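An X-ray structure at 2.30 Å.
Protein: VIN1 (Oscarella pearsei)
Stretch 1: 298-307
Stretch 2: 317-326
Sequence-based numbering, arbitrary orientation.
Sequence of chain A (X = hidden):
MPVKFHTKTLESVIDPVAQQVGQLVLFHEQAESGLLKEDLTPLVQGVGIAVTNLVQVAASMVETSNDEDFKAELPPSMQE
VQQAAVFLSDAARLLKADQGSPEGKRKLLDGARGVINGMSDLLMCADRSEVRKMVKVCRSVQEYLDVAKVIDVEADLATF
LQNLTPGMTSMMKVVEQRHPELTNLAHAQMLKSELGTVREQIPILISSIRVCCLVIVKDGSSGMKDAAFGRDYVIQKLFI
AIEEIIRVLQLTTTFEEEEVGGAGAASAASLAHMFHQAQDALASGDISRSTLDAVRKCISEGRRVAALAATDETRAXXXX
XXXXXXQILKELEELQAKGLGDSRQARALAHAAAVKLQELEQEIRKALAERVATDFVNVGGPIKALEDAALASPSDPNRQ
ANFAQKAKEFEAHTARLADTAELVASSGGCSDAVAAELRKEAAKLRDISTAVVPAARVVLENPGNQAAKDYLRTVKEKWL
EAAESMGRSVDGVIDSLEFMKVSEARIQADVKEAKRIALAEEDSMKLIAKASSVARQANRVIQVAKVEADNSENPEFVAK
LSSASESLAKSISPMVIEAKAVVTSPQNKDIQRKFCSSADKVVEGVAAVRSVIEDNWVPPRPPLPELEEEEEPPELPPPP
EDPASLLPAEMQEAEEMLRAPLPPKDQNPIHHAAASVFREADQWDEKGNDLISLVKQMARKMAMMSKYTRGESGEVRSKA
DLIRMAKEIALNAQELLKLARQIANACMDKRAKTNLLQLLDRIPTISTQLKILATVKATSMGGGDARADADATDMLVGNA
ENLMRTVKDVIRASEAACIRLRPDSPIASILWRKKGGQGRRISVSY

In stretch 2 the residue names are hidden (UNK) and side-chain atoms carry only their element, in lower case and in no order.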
# COMPACT_ATOMS: atom_id res chain seq x y z
N CYS A 298 -17.86 -15.29 7.74
CA CYS A 298 -18.51 -14.07 7.26
C CYS A 298 -19.55 -13.58 8.26
O CYS A 298 -19.72 -12.37 8.45
CB CYS A 298 -19.14 -14.32 5.89
SG CYS A 298 -17.93 -14.64 4.59
N ILE A 299 -20.27 -14.50 8.91
CA ILE A 299 -21.21 -14.11 9.95
C ILE A 299 -20.47 -13.46 11.11
O ILE A 299 -20.92 -12.45 11.67
CB ILE A 299 -22.03 -15.33 10.41
CG1 ILE A 299 -22.87 -15.87 9.25
CG2 ILE A 299 -22.92 -14.97 11.59
CD1 ILE A 299 -23.65 -17.12 9.60
N SER A 300 -19.31 -14.02 11.49
CA SER A 300 -18.51 -13.42 12.56
C SER A 300 -18.06 -12.01 12.19
O SER A 300 -18.04 -11.12 13.05
CB SER A 300 -17.31 -14.30 12.87
OG SER A 300 -17.67 -15.39 13.70
N GLU A 301 -17.69 -11.79 10.93
CA GLU A 301 -17.33 -10.44 10.50
C GLU A 301 -18.54 -9.51 10.57
O GLU A 301 -18.41 -8.35 10.98
CB GLU A 301 -16.74 -10.48 9.09
CG GLU A 301 -16.56 -9.11 8.44
CD GLU A 301 -15.42 -8.29 9.04
OE1 GLU A 301 -14.77 -8.75 10.00
OE2 GLU A 301 -15.18 -7.17 8.54
N GLY A 302 -19.71 -10.01 10.18
CA GLY A 302 -20.92 -9.20 10.28
C GLY A 302 -21.22 -8.77 11.70
O GLY A 302 -21.56 -7.61 11.94
N ARG A 303 -21.10 -9.69 12.65
CA ARG A 303 -21.36 -9.34 14.05
C ARG A 303 -20.27 -8.43 14.61
O ARG A 303 -20.56 -7.55 15.43
CB ARG A 303 -21.50 -10.61 14.89
CG ARG A 303 -22.64 -11.51 14.43
CD ARG A 303 -22.75 -12.78 15.25
NE ARG A 303 -23.82 -13.64 14.74
CZ ARG A 303 -24.11 -14.85 15.22
NH1 ARG A 303 -23.40 -15.35 16.22
NH2 ARG A 303 -25.10 -15.55 14.69
N ARG A 304 -19.02 -8.63 14.17
CA ARG A 304 -17.94 -7.74 14.58
C ARG A 304 -18.22 -6.31 14.15
O ARG A 304 -18.03 -5.37 14.93
CB ARG A 304 -16.61 -8.23 14.00
CG ARG A 304 -15.39 -7.51 14.56
CD ARG A 304 -14.17 -7.70 13.68
NE ARG A 304 -14.08 -6.69 12.63
CZ ARG A 304 -13.43 -5.54 12.75
NH1 ARG A 304 -12.79 -5.26 13.88
NH2 ARG A 304 -13.40 -4.68 11.75
N VAL A 305 -18.66 -6.13 12.90
CA VAL A 305 -19.02 -4.79 12.45
C VAL A 305 -20.27 -4.29 13.18
O VAL A 305 -20.40 -3.09 13.46
CB VAL A 305 -19.22 -4.77 10.92
CG1 VAL A 305 -19.67 -3.40 10.45
CG2 VAL A 305 -17.92 -5.18 10.23
N ALA A 306 -21.19 -5.20 13.52
CA ALA A 306 -22.39 -4.80 14.25
C ALA A 306 -22.04 -4.21 15.61
O ALA A 306 -22.67 -3.24 16.06
CB ALA A 306 -23.33 -5.99 14.42
N ALA A 307 -21.02 -4.76 16.28
CA ALA A 307 -20.63 -4.23 17.58
C ALA A 307 -20.05 -2.83 17.49
O ALA A 307 -19.98 -2.14 18.51
CB ALA A 307 -19.63 -5.17 18.25
N UNK A 317 -29.88 -4.67 12.94
CA UNK A 317 -30.13 -5.17 11.59
C UNK A 317 -29.04 -6.15 11.17
O UNK A 317 -29.33 -7.23 10.64
c UNK A 317 -30.23 -4.01 10.61
n UNK A 317 -32.80 -4.37 7.17
c UNK A 317 -30.63 -4.40 9.20
c UNK A 317 -31.55 -3.56 7.02
c UNK A 317 -30.96 -3.17 8.36
N UNK A 318 -27.77 -5.78 11.39
CA UNK A 318 -26.67 -6.69 11.09
C UNK A 318 -26.79 -7.97 11.90
O UNK A 318 -26.56 -9.07 11.37
c UNK A 318 -23.75 -4.11 10.87
c UNK A 318 -25.33 -6.00 11.36
c UNK A 318 -24.87 -4.98 10.32
c UNK A 318 -24.43 -5.69 9.05
N UNK A 319 -27.14 -7.86 13.18
CA UNK A 319 -27.34 -9.06 13.99
C UNK A 319 -28.52 -9.88 13.48
O UNK A 319 -28.48 -11.12 13.53
c UNK A 319 -26.65 -7.57 17.54
c UNK A 319 -27.54 -8.67 15.46
c UNK A 319 -25.15 -8.98 16.12
c UNK A 319 -26.33 -8.02 16.12
N UNK A 320 -29.57 -9.22 12.99
CA UNK A 320 -30.71 -9.94 12.43
C UNK A 320 -30.29 -10.75 11.21
O UNK A 320 -30.65 -11.93 11.08
c UNK A 320 -31.83 -8.97 12.08
N UNK A 321 -29.53 -10.13 10.30
CA UNK A 321 -29.04 -10.86 9.14
C UNK A 321 -28.13 -12.01 9.55
O UNK A 321 -28.16 -13.09 8.95
c UNK A 321 -28.31 -9.91 8.19
N UNK A 322 -27.31 -11.80 10.58
CA UNK A 322 -26.41 -12.85 11.05
C UNK A 322 -27.19 -14.05 11.56
O UNK A 322 -26.92 -15.19 11.17
c UNK A 322 -25.49 -12.30 12.14
N UNK A 323 -28.17 -13.82 12.44
CA UNK A 323 -28.94 -14.93 12.98
C UNK A 323 -29.81 -15.60 11.92
O UNK A 323 -30.04 -16.81 11.98
c UNK A 323 -29.01 -14.36 15.45
c UNK A 323 -29.80 -14.46 14.16
o UNK A 323 -29.35 -13.51 16.29
o UNK A 323 -28.05 -15.15 15.62
N UNK A 324 -30.30 -14.83 10.95
CA UNK A 324 -31.02 -15.43 9.83
C UNK A 324 -30.12 -16.37 9.06
O UNK A 324 -30.51 -17.50 8.72
o UNK A 324 -34.08 -13.88 6.42
c UNK A 324 -32.37 -14.88 7.73
c UNK A 324 -32.91 -13.78 6.84
o UNK A 324 -32.17 -12.81 6.57
c UNK A 324 -31.58 -14.34 8.92
N UNK A 325 -28.88 -15.93 8.78
CA UNK A 325 -27.95 -16.79 8.05
C UNK A 325 -27.59 -18.03 8.86
O UNK A 325 -27.47 -19.13 8.30
c UNK A 325 -26.45 -16.41 5.24
c UNK A 325 -25.69 -14.24 6.21
c UNK A 325 -26.71 -15.36 6.31
c UNK A 325 -26.69 -16.00 7.69
N UNK A 326 -27.43 -17.89 10.18
CA UNK A 326 -27.19 -19.06 11.02
C UNK A 326 -28.35 -20.04 10.95
O UNK A 326 -28.14 -21.26 10.89
c UNK A 326 -25.46 -18.67 12.83
o UNK A 326 -25.01 -17.81 13.61
c UNK A 326 -26.93 -18.63 12.46
o UNK A 326 -24.74 -19.57 12.33

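Position 317 carries four carbons in an unbranched row ending in nitrogen, the pattern of lysine. The CA-to-CB bond is sideways and the end of the chain leads away from stretch 1, so Lys317 takes no part in the contact.

Position 318 has four carbons, forked at the second, which is leucine. Its CB lies 3.7 Å from Ala306 CB and 4.1 Å from Gly302 O, and CD1 of Leu318 reaches Val305 CG1 at 4.2 Å. The CA-to-CB bond points toward stretch 1, and the residue is buried.

Position 319 repeats the four-carbon fork. This second leucine sets out sideways, but its end comes nearer: Leu319 CD2 is 3.9 Å from both Arg303 CG and Ala306 CB.

Positions 320 and 321 each have a single side-chain carbon, hence Ala320 and Ala321. Both are out of reach of stretch 1.

Position 322 also has one carbon, but here it points toward stretch 1, with CB 3.7 Å from Ile299 CG2 and 3.4 Å from Arg303 NE. This is Ala322; its methyl lies at the edge of the guanidinium, near the plane of that group.

Position 323 shows two carbons, the second carrying two oxygens: aspartate. Although the CA-to-CB bond of Asp323 points away, its OD1 comes within 3.1 Å of Arg303 NH2. The oxygen lies well out of the guanidinium plane, so this salt bridge rests on charge without a directed N-H.

Position 324 has three carbons, the third bearing two oxygens. Glu324 is exposed and out of reach.

Position 325 is another four-carbon fork, with its CB 3.8 Å from Ile299 CD1. Leu325 is buried and has chi1 at -93°, between wells.

Position 326 has two carbons, the second with two oxygens, and one oxygen is 2.5 Å from Arg303 NH2. This aspartate, Asp326, forms the shorter salt bridge through OD2.

The two helices run nearly antiparallel, at 162°, with axes 8.7 Å apart at closest approach. At each close crossing one partner is small: the CA atoms of Ile299 and Ala322 are 5.5 Å apart and those of Ala306 and Leu318 5.6 Å, and Gly302, between Ile299 and Ala306 in sequence, has no side chain. Apolar contacts run from Ile299 to Ala306. Alongside, Arg303 extends with chi1 m and chi2 and chi3 t, and sits as a knob among Leu319, Ala322, Asp323 and Asp326. Its aliphatic part packs on Leu319, while NH2 meets both carboxylates. Packing and charge thus hold the pair together, burying 475 Å² in total, with no hydrogen bonds assigned across it.

Stretch 2 (317-326) KLLAAADELD
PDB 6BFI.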